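PDB 1AW9: glutathione s-transferase III from Zea mays, which probably conjugates reduced glutathione to hydrophobic electrophiles, with release of a halide from halogenated substrates, and takes part in herbicide detoxification in maize. Local coordinates for residues L3-M8 with P12-V17; R16-L21 with L26-V31; Q53-V58 with R68-Y73. All blocks are in the same frame, centred on the assembly; numbering follows the deposited sequence.

Interaction 1: L3-M8 with P12-V17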
loop_
_atom_site.group_PDB
_atom_site.type_symbol
_atom_site.label_atom_id
_atom_site.label_comp_id
_atom_site.label_asym_id
_atom_site.label_seq_id
_atom_site.Cartn_x
_atom_site.Cartn_y
_atom_site.Cartn_z
ATOM N N LEU A 3 -7.828 -28.494 -30.043
ATOM C CA LEU A 3 -6.909 -27.783 -29.173
ATOM C C LEU A 3 -7.362 -27.984 -27.719
ATOM O O LEU A 3 -8.568 -28.146 -27.457
ATOM C CB LEU A 3 -6.957 -26.300 -29.550
ATOM C CG LEU A 3 -6.036 -25.866 -30.693
ATOM C CD1 LEU A 3 -6.033 -26.865 -31.781
ATOM C CD2 LEU A 3 -6.415 -24.509 -31.230
ATOM N N LYS A 4 -6.409 -28.085 -26.790
ATOM C CA LYS A 4 -6.746 -28.216 -25.363
ATOM C C LYS A 4 -6.415 -26.898 -24.649
ATOM O O LYS A 4 -5.279 -26.422 -24.691
ATOM C CB LYS A 4 -6.014 -29.381 -24.698
ATOM C CG LYS A 4 -6.468 -30.754 -25.162
ATOM C CD LYS A 4 -5.956 -31.878 -24.237
ATOM C CE LYS A 4 -6.767 -31.936 -22.924
ATOM N NZ LYS A 4 -6.319 -32.967 -21.914
ATOM N N LEU A 5 -7.442 -26.280 -24.072
ATOM C CA LEU A 5 -7.314 -25.012 -23.358
ATOM C C LEU A 5 -7.437 -25.333 -21.897
ATOM O O LEU A 5 -8.509 -25.712 -21.439
ATOM C CB LEU A 5 -8.427 -24.025 -23.762
ATOM C CG LEU A 5 -8.439 -22.629 -23.109
ATOM C CD1 LEU A 5 -7.083 -21.962 -23.273
ATOM C CD2 LEU A 5 -9.508 -21.763 -23.747
ATOM N N TYR A 6 -6.323 -25.221 -21.184
ATOM C CA TYR A 6 -6.276 -25.495 -19.757
ATOM C C TYR A 6 -6.695 -24.296 -18.906
ATOM O O TYR A 6 -6.110 -23.225 -18.996
ATOM C CB TYR A 6 -4.866 -25.936 -19.382
ATOM C CG TYR A 6 -4.547 -27.343 -19.831
ATOM C CD1 TYR A 6 -4.993 -28.446 -19.086
ATOM C CD2 TYR A 6 -3.845 -27.583 -21.024
ATOM C CE1 TYR A 6 -4.759 -29.746 -19.506
ATOM C CE2 TYR A 6 -3.603 -28.895 -21.465
ATOM C CZ TYR A 6 -4.069 -29.967 -20.700
ATOM O OH TYR A 6 -3.868 -31.269 -21.128
ATOM N N GLY A 7 -7.721 -24.473 -18.088
ATOM C CA GLY A 7 -8.146 -23.396 -17.227
ATOM C C GLY A 7 -9.590 -23.498 -16.841
ATOM O O GLY A 7 -10.326 -24.346 -17.317
ATOM N N MET A 8 -9.985 -22.617 -15.942
ATOM C CA MET A 8 -11.353 -22.549 -15.456
ATOM C C MET A 8 -12.179 -21.805 -16.486
ATOM O O MET A 8 -11.788 -20.719 -16.921
ATOM C CB MET A 8 -11.388 -21.704 -14.193
ATOM C CG MET A 8 -11.600 -22.427 -12.891
ATOM S SD MET A 8 -11.856 -21.112 -11.673
ATOM C CE MET A 8 -13.783 -21.104 -11.414
ATOM N N PRO A 12 -11.815 -14.809 -16.963
ATOM C CA PRO A 12 -11.818 -13.964 -18.160
ATOM C C PRO A 12 -10.567 -14.116 -19.026
ATOM O O PRO A 12 -10.568 -13.774 -20.213
ATOM C CB PRO A 12 -11.923 -12.535 -17.587
ATOM C CG PRO A 12 -12.600 -12.704 -16.279
ATOM C CD PRO A 12 -11.953 -13.992 -15.744
ATOM N N ASN A 13 -9.486 -14.592 -18.436
ATOM C CA ASN A 13 -8.273 -14.735 -19.202
ATOM C C ASN A 13 -8.390 -15.987 -20.058
ATOM O O ASN A 13 -7.806 -16.057 -21.138
ATOM C CB ASN A 13 -7.046 -14.708 -18.289
ATOM C CG ASN A 13 -6.706 -13.286 -17.804
ATOM O OD1 ASN A 13 -6.778 -12.332 -18.570
ATOM N ND2 ASN A 13 -6.377 -13.143 -16.526
ATOM N N VAL A 14 -9.184 -16.959 -19.600
ATOM C CA VAL A 14 -9.428 -18.174 -20.389
ATOM C C VAL A 14 -10.430 -17.771 -21.463
ATOM O O VAL A 14 -10.250 -18.077 -22.633
ATOM C CB VAL A 14 -10.008 -19.318 -19.545
ATOM C CG1 VAL A 14 -10.544 -20.463 -20.435
ATOM C CG2 VAL A 14 -8.935 -19.832 -18.637
ATOM N N VAL A 15 -11.440 -16.988 -21.087
ATOM C CA VAL A 15 -12.424 -16.526 -22.059
ATOM C C VAL A 15 -11.801 -15.670 -23.177
ATOM O O VAL A 15 -12.305 -15.676 -24.291
ATOM C CB VAL A 15 -13.591 -15.797 -21.374
ATOM C CG1 VAL A 15 -14.602 -15.267 -22.419
ATOM C CG2 VAL A 15 -14.261 -16.733 -20.392
ATOM N N ARG A 16 -10.713 -14.947 -22.905
ATOM C CA ARG A 16 -10.068 -14.148 -23.940
ATOM C C ARG A 16 -9.520 -15.052 -25.043
ATOM O O ARG A 16 -9.370 -14.619 -26.203
ATOM C CB ARG A 16 -8.889 -13.327 -23.384
ATOM C CG ARG A 16 -8.167 -12.429 -24.451
ATOM C CD ARG A 16 -6.830 -11.700 -24.026
ATOM N NE ARG A 16 -7.067 -10.660 -23.024
ATOM C CZ ARG A 16 -6.875 -10.833 -21.718
ATOM N NH1 ARG A 16 -6.393 -11.987 -21.264
ATOM N NH2 ARG A 16 -7.375 -9.954 -20.854
ATOM N N VAL A 17 -9.092 -16.256 -24.661
ATOM C CA VAL A 17 -8.521 -17.200 -25.634
ATOM C C VAL A 17 -9.644 -17.892 -26.388
ATOM O O VAL A 17 -9.588 -17.993 -27.598
ATOM C CB VAL A 17 -7.591 -18.243 -24.983
ATOM C CG1 VAL A 17 -7.020 -19.165 -26.048
ATOM C CG2 VAL A 17 -6.459 -17.535 -24.268
#
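Val14 lays its CG1 methyl against the end of Leu5, with Leu5 CD2 3.7 Å from Val14 CG1. The other Leu5 methyl goes one helical turn further on, where Leu5 CD1 lies 3.9 Å from Val17 CG1. Leu5 thus spreads its two branches over two valines of one helix face. Its CG is anti to the backbone N (chi1 -180°), which turns the two methyls toward the helix. The second Val14 methyl, CG2, turns to the backbone of Gly7 and Met8. Val14 CG2 is 3.9 Å from Gly7 CA and 3.4 Å from Met8 O. Gly7 brings the chain close here, its CA 6.2 Å from the CA of Val14.

The short axes of strand 3-6 and helix 12-17 run nearly antiparallel, at 162° and 9.7 Å apart. This is the first strand-to-helix step of the beta-alpha-beta unit in the thioredoxin-like N-terminal domain. Pro12 and Asn13, at the start of the helix, probably belong to the glutathione site. The end of the Asn13 side chain leads away from the strand. Its OD1 takes a bond from Arg16 NH1 at 2.7 Å, close to the guanidinium plane. Its ND2 binds Tyr107 OH and also Leu123 O of the second subunit. Asn13 reaches the second subunit and probably the glutathione site, while the seam with the strand rests on buried methyl groups and close backbone, without directional bonds.

Interaction 2: R16-L21 with L26-V31. With CD (cadmium ion), chain F.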
loop_
_atom_site.group_PDB
_atom_site.type_symbol
_atom_site.label_atom_id
_atom_site.label_comp_id
_atom_site.label_asym_id
_atom_site.label_seq_id
_atom_site.Cartn_x
_atom_site.Cartn_y
_atom_site.Cartn_z
ATOM N N ARG A 16 -10.713 -14.947 -22.905
ATOM C CA ARG A 16 -10.068 -14.148 -23.940
ATOM C C ARG A 16 -9.520 -15.052 -25.043
ATOM O O ARG A 16 -9.370 -14.619 -26.203
ATOM C CB ARG A 16 -8.889 -13.327 -23.384
ATOM C CG ARG A 16 -8.167 -12.429 -24.451
ATOM C CD ARG A 16 -6.830 -11.700 -24.026
ATOM N NE ARG A 16 -7.067 -10.660 -23.024
ATOM C CZ ARG A 16 -6.875 -10.833 -21.718
ATOM N NH1 ARG A 16 -6.393 -11.987 -21.264
ATOM N NH2 ARG A 16 -7.375 -9.954 -20.854
ATOM N N VAL A 17 -9.092 -16.256 -24.661
ATOM C CA VAL A 17 -8.521 -17.200 -25.634
ATOM C C VAL A 17 -9.644 -17.892 -26.388
ATOM O O VAL A 17 -9.588 -17.993 -27.598
ATOM C CB VAL A 17 -7.591 -18.243 -24.983
ATOM C CG1 VAL A 17 -7.020 -19.165 -26.048
ATOM C CG2 VAL A 17 -6.459 -17.535 -24.268
ATOM N N ALA A 18 -10.663 -18.335 -25.658
ATOM C CA ALA A 18 -11.823 -18.983 -26.243
ATOM C C ALA A 18 -12.408 -18.026 -27.307
ATOM O O ALA A 18 -12.790 -18.447 -28.404
ATOM C CB ALA A 18 -12.852 -19.275 -25.140
ATOM N N THR A 19 -12.425 -16.730 -26.990
ATOM C CA THR A 19 -12.921 -15.698 -27.890
ATOM C C THR A 19 -12.248 -15.855 -29.248
ATOM O O THR A 19 -12.910 -15.999 -30.268
ATOM C CB THR A 19 -12.633 -14.274 -27.329
ATOM O OG1 THR A 19 -13.417 -14.062 -26.156
ATOM C CG2 THR A 19 -12.993 -13.204 -28.308
ATOM N N VAL A 20 -10.928 -15.855 -29.258
ATOM C CA VAL A 20 -10.200 -15.983 -30.491
ATOM C C VAL A 20 -10.362 -17.372 -31.128
ATOM O O VAL A 20 -10.438 -17.470 -32.350
ATOM C CB VAL A 20 -8.733 -15.565 -30.287
ATOM C CG1 VAL A 20 -7.864 -16.002 -31.428
ATOM C CG2 VAL A 20 -8.662 -14.065 -30.192
ATOM N N LEU A 21 -10.511 -18.432 -30.338
ATOM C CA LEU A 21 -10.670 -19.764 -30.936
ATOM C C LEU A 21 -12.009 -19.887 -31.684
ATOM O O LEU A 21 -12.057 -20.471 -32.763
ATOM C CB LEU A 21 -10.509 -20.889 -29.903
ATOM C CG LEU A 21 -9.152 -21.055 -29.167
ATOM C CD1 LEU A 21 -9.276 -22.092 -28.099
ATOM C CD2 LEU A 21 -8.020 -21.416 -30.068
ATOM N N LEU A 26 -12.034 -22.761 -34.654
ATOM C CA LEU A 26 -11.224 -23.929 -34.376
ATOM C C LEU A 26 -11.895 -24.799 -33.344
ATOM O O LEU A 26 -12.745 -24.335 -32.619
ATOM C CB LEU A 26 -9.836 -23.514 -33.906
ATOM C CG LEU A 26 -9.010 -22.710 -34.923
ATOM C CD1 LEU A 26 -7.695 -22.261 -34.325
ATOM C CD2 LEU A 26 -8.722 -23.549 -36.160
ATOM N N ASP A 27 -11.555 -26.081 -33.326
ATOM C CA ASP A 27 -12.108 -27.016 -32.345
ATOM C C ASP A 27 -11.210 -27.070 -31.136
ATOM O O ASP A 27 -9.989 -27.178 -31.283
ATOM C CB ASP A 27 -12.168 -28.426 -32.900
ATOM C CG ASP A 27 -13.402 -28.674 -33.694
ATOM O OD1 ASP A 27 -14.506 -28.697 -33.075
ATOM O OD2 ASP A 27 -13.259 -28.851 -34.932
ATOM N N PHE A 28 -11.808 -27.139 -29.955
ATOM C CA PHE A 28 -11.024 -27.168 -28.732
ATOM C C PHE A 28 -11.867 -27.550 -27.552
ATOM O O PHE A 28 -13.083 -27.505 -27.627
ATOM C CB PHE A 28 -10.417 -25.774 -28.462
ATOM C CG PHE A 28 -11.445 -24.714 -28.128
ATOM C CD1 PHE A 28 -12.041 -23.950 -29.142
ATOM C CD2 PHE A 28 -11.812 -24.477 -26.805
ATOM C CE1 PHE A 28 -12.977 -22.976 -28.838
ATOM C CE2 PHE A 28 -12.746 -23.505 -26.495
ATOM C CZ PHE A 28 -13.330 -22.752 -27.510
ATOM N N GLU A 29 -11.224 -27.980 -26.474
ATOM C CA GLU A 29 -11.957 -28.291 -25.252
ATOM C C GLU A 29 -11.280 -27.542 -24.101
ATOM O O GLU A 29 -10.084 -27.318 -24.119
ATOM C CB GLU A 29 -12.087 -29.799 -25.002
ATOM C CG GLU A 29 -10.783 -30.596 -24.896
ATOM C CD GLU A 29 -10.951 -31.896 -24.054
ATOM O OE1 GLU A 29 -12.071 -32.151 -23.513
ATOM O OE2 GLU A 29 -9.949 -32.652 -23.912
ATOM N N ILE A 30 -12.070 -27.036 -23.172
ATOM C CA ILE A 30 -11.502 -26.299 -22.074
ATOM C C ILE A 30 -11.332 -27.265 -20.952
ATOM O O ILE A 30 -12.321 -27.726 -20.391
ATOM C CB ILE A 30 -12.426 -25.178 -21.605
ATOM C CG1 ILE A 30 -12.578 -24.117 -22.701
ATOM C CG2 ILE A 30 -11.879 -24.573 -20.338
ATOM C CD1 ILE A 30 -13.518 -22.996 -22.349
ATOM N N VAL A 31 -10.083 -27.573 -20.621
ATOM C CA VAL A 31 -9.765 -28.506 -19.540
ATOM C C VAL A 31 -9.421 -27.819 -18.219
ATOM O O VAL A 31 -8.414 -27.124 -18.145
ATOM C CB VAL A 31 -8.516 -29.336 -19.865
ATOM C CG1 VAL A 31 -8.405 -30.505 -18.886
ATOM C CG2 VAL A 31 -8.506 -29.753 -21.310
HETATM CD CD CD F . -15.250 -28.603 -36.368
#
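Leu21 sets its CD1 methyl over one face of the Phe28 ring. CD1 of Leu21 is 3.5 Å from the centroid of the Phe28 ring and 18° off the ring normal, a CH-pi contact. Leu21 CB lies beside the CD1-CE1 bond of the ring, 3.4 Å from Phe28 CE1. Ala18, one turn earlier, adds its CB at 4.2 Å from Phe28 CZ. The ring reaches the helix because Phe28 CG sits between the backbone N and the carbonyl carbon (chi1 67°). Ile30 CG1 lies at the ring edge, in its plane.

A backbone bond secures the turn beside this cluster. Leu26 N donates to Leu21 O at 3.0 Å, with an N-H...O angle of 153°. It brings the chain back to the helix just before strand 28-31 begins. The Leu26 side chain also touches Leu21, though loosely. Asp27 points away from the helix, and its OD2 binds a cadmium ion at 2.5 Å.

The contact joins the helix to the second strand of the beta-alpha-beta unit. Strand 28-31 is the outermost strand on its side of the sheet within this chain. Its inner neighbour, strand 3-6, sends Leu3 against both Leu21 and Phe28. On another face of helix 12-23, Val17 and Val20 pack against helix 67-77, and Arg16 touches helix 169-176.

Interaction 3: Q53-V58 with R68-Y73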
loop_
_atom_site.group_PDB
_atom_site.type_symbol
_atom_site.label_atom_id
_atom_site.label_comp_id
_atom_site.label_asym_id
_atom_site.label_seq_id
_atom_site.Cartn_x
_atom_site.Cartn_y
_atom_site.Cartn_z
ATOM N N GLN A 53 0.651 -20.345 -14.255
ATOM C CA GLN A 53 -0.553 -19.556 -14.474
ATOM C C GLN A 53 -1.368 -20.128 -15.625
ATOM O O GLN A 53 -0.860 -20.794 -16.542
ATOM C CB GLN A 53 -0.226 -18.082 -14.771
ATOM C CG GLN A 53 0.056 -17.252 -13.537
ATOM C CD GLN A 53 1.230 -16.297 -13.734
ATOM O OE1 GLN A 53 1.255 -15.522 -14.694
ATOM N NE2 GLN A 53 2.221 -16.366 -12.837
ATOM N N ILE A 54 -2.659 -19.898 -15.499
ATOM C CA ILE A 54 -3.680 -20.297 -16.452
ATOM C C ILE A 54 -3.910 -19.048 -17.343
ATOM O O ILE A 54 -3.828 -17.910 -16.848
ATOM C CB ILE A 54 -4.944 -20.696 -15.626
ATOM C CG1 ILE A 54 -4.768 -22.105 -15.081
ATOM C CG2 ILE A 54 -6.220 -20.476 -16.376
ATOM C CD1 ILE A 54 -4.252 -23.075 -16.091
ATOM N N PRO A 55 -4.229 -19.228 -18.643
ATOM C CA PRO A 55 -4.385 -20.508 -19.328
ATOM C C PRO A 55 -3.124 -20.991 -20.018
ATOM O O PRO A 55 -2.103 -20.299 -20.064
ATOM C CB PRO A 55 -5.443 -20.174 -20.374
ATOM C CG PRO A 55 -5.002 -18.819 -20.827
ATOM C CD PRO A 55 -4.684 -18.121 -19.515
ATOM N N ALA A 56 -3.205 -22.212 -20.523
ATOM C CA ALA A 56 -2.136 -22.810 -21.321
ATOM C C ALA A 56 -2.879 -23.484 -22.480
ATOM O O ALA A 56 -4.049 -23.858 -22.370
ATOM C CB ALA A 56 -1.354 -23.822 -20.530
ATOM N N LEU A 57 -2.247 -23.560 -23.623
ATOM C CA LEU A 57 -2.925 -24.208 -24.720
ATOM C C LEU A 57 -1.962 -25.186 -25.319
ATOM O O LEU A 57 -0.771 -24.869 -25.456
ATOM C CB LEU A 57 -3.360 -23.192 -25.781
ATOM C CG LEU A 57 -4.003 -23.749 -27.054
ATOM C CD1 LEU A 57 -5.488 -23.468 -27.067
ATOM C CD2 LEU A 57 -3.351 -23.122 -28.245
ATOM N N VAL A 58 -2.444 -26.396 -25.586
ATOM C CA VAL A 58 -1.586 -27.397 -26.234
ATOM C C VAL A 58 -2.018 -27.556 -27.697
ATOM O O VAL A 58 -3.159 -27.941 -27.974
ATOM C CB VAL A 58 -1.642 -28.778 -25.555
ATOM C CG1 VAL A 58 -0.807 -29.764 -26.366
ATOM C CG2 VAL A 58 -1.131 -28.688 -24.126
ATOM N N ARG A 68 -2.371 -13.660 -24.487
ATOM C CA ARG A 68 -2.129 -12.854 -25.677
ATOM C C ARG A 68 -1.117 -13.508 -26.617
ATOM O O ARG A 68 -1.152 -13.264 -27.817
ATOM C CB ARG A 68 -1.663 -11.445 -25.297
ATOM C CG ARG A 68 -2.683 -10.671 -24.506
ATOM C CD ARG A 68 -2.194 -9.287 -24.109
ATOM N NE ARG A 68 -3.217 -8.674 -23.266
ATOM C CZ ARG A 68 -3.432 -9.020 -22.003
ATOM N NH1 ARG A 68 -2.650 -9.937 -21.434
ATOM N NH2 ARG A 68 -4.541 -8.630 -21.383
ATOM N N ALA A 69 -0.181 -14.284 -26.083
ATOM C CA ALA A 69 0.779 -14.962 -26.949
ATOM C C ALA A 69 0.001 -16.055 -27.668
ATOM O O ALA A 69 0.198 -16.306 -28.856
ATOM C CB ALA A 69 1.891 -15.564 -26.127
ATOM N N ILE A 70 -0.882 -16.719 -26.942
ATOM C CA ILE A 70 -1.704 -17.757 -27.523
ATOM C C ILE A 70 -2.586 -17.167 -28.618
ATOM O O ILE A 70 -2.609 -17.700 -29.727
ATOM C CB ILE A 70 -2.591 -18.454 -26.486
ATOM C CG1 ILE A 70 -1.722 -19.213 -25.469
ATOM C CG2 ILE A 70 -3.550 -19.406 -27.191
ATOM C CD1 ILE A 70 -2.474 -19.678 -24.206
ATOM N N ASN A 71 -3.292 -16.069 -28.332
ATOM C CA ASN A 71 -4.146 -15.431 -29.321
ATOM C C ASN A 71 -3.410 -14.993 -30.574
ATOM O O ASN A 71 -3.909 -15.142 -31.687
ATOM C CB ASN A 71 -4.892 -14.247 -28.708
ATOM C CG ASN A 71 -5.999 -14.707 -27.831
ATOM O OD1 ASN A 71 -6.167 -15.907 -27.668
ATOM N ND2 ASN A 71 -6.773 -13.792 -27.275
ATOM N N ARG A 72 -2.204 -14.485 -30.421
ATOM C CA ARG A 72 -1.503 -14.021 -31.580
ATOM C C ARG A 72 -1.021 -15.200 -32.408
ATOM O O ARG A 72 -1.135 -15.193 -33.636
ATOM C CB ARG A 72 -0.362 -13.116 -31.177
ATOM C CG ARG A 72 0.357 -12.563 -32.369
ATOM C CD ARG A 72 0.570 -11.083 -32.246
ATOM N NE ARG A 72 0.955 -10.498 -33.531
ATOM C CZ ARG A 72 1.305 -9.228 -33.686
ATOM N NH1 ARG A 72 1.318 -8.414 -32.635
ATOM N NH2 ARG A 72 1.619 -8.767 -34.888
ATOM N N TYR A 73 -0.519 -16.227 -31.735
ATOM C CA TYR A 73 -0.031 -17.434 -32.402
ATOM C C TYR A 73 -1.144 -18.077 -33.230
ATOM O O TYR A 73 -0.988 -18.332 -34.410
ATOM C CB TYR A 73 0.476 -18.417 -31.362
ATOM C CG TYR A 73 0.680 -19.822 -31.866
ATOM C CD1 TYR A 73 1.859 -20.197 -32.512
ATOM C CD2 TYR A 73 -0.283 -20.799 -31.622
ATOM C CE1 TYR A 73 2.073 -21.512 -32.885
ATOM C CE2 TYR A 73 -0.082 -22.109 -31.991
ATOM C CZ TYR A 73 1.098 -22.460 -32.612
ATOM O OH TYR A 73 1.298 -23.792 -32.890
#
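Ile70 makes the apolar contacts with both Leu57 and Pro55. Its CG2 branch meets the leucine, with Ile70 CG2 3.9 Å from Leu57 CD2. The longer branch ends beside the root of the same leucine, with Ile70 CD1 4.0 Å from Leu57 CB. The same methyl reaches the proline ring more loosely, Ile70 CD1 lying 4.3 Å from Pro55 CG. Ile70 CG1 is anti to the carbonyl carbon (chi1 -65°), which sets CG2 against the leucine and sends CD1 between Leu57 CB and the proline ring.

The same CD1 also lies on backbone. Ile70 CD1 comes within 3.9 Å of Leu57 N and 4.2 Å of Pro55 O. The peptide bond before Pro55 is cis. A cis-proline leading into this strand is a hallmark of the thioredoxin-like fold, and in glutathione transferases it lies beside the glutathione site. Gln53 and Ile54 just before it probably bind glutathione. Helix 67-77 covers the same sheet face as helix 12-23, from which Val17 touches Ile70 and Arg16 O accepts a hydrogen bond from Asn71 ND2.

Other polar bonds lie around this apolar patch. Arg68 and Arg72 form salt bridges with Glu102 and Glu96. Gln53 OE1 accepts a hydrogen bond from His105 NE2 of the third subunit.

Overall arrangement
From the N terminus, interaction 1 closes the short loop between strand 3-6 and helix 12-23. Interaction 2 follows on the same helix, sharing Arg16 and Val17, and closes the turn into strand 28-31. Together they complete the beta-alpha-beta crossover, and strands 3-6 and 28-31 lie side by side in the sheet. Interaction 3 comes later in series, nested in neither. It folds helix 67-77 back over strand 56-59, with strand 62-65 in between along the chain. Strand 56-59 flanks strand 3-6 on its other edge, Tyr6 N lying 2.9 Å from Ala56 O. All three contacts lie within the N-terminal domain and tie helices 12-23 and 67-77 to one mixed sheet.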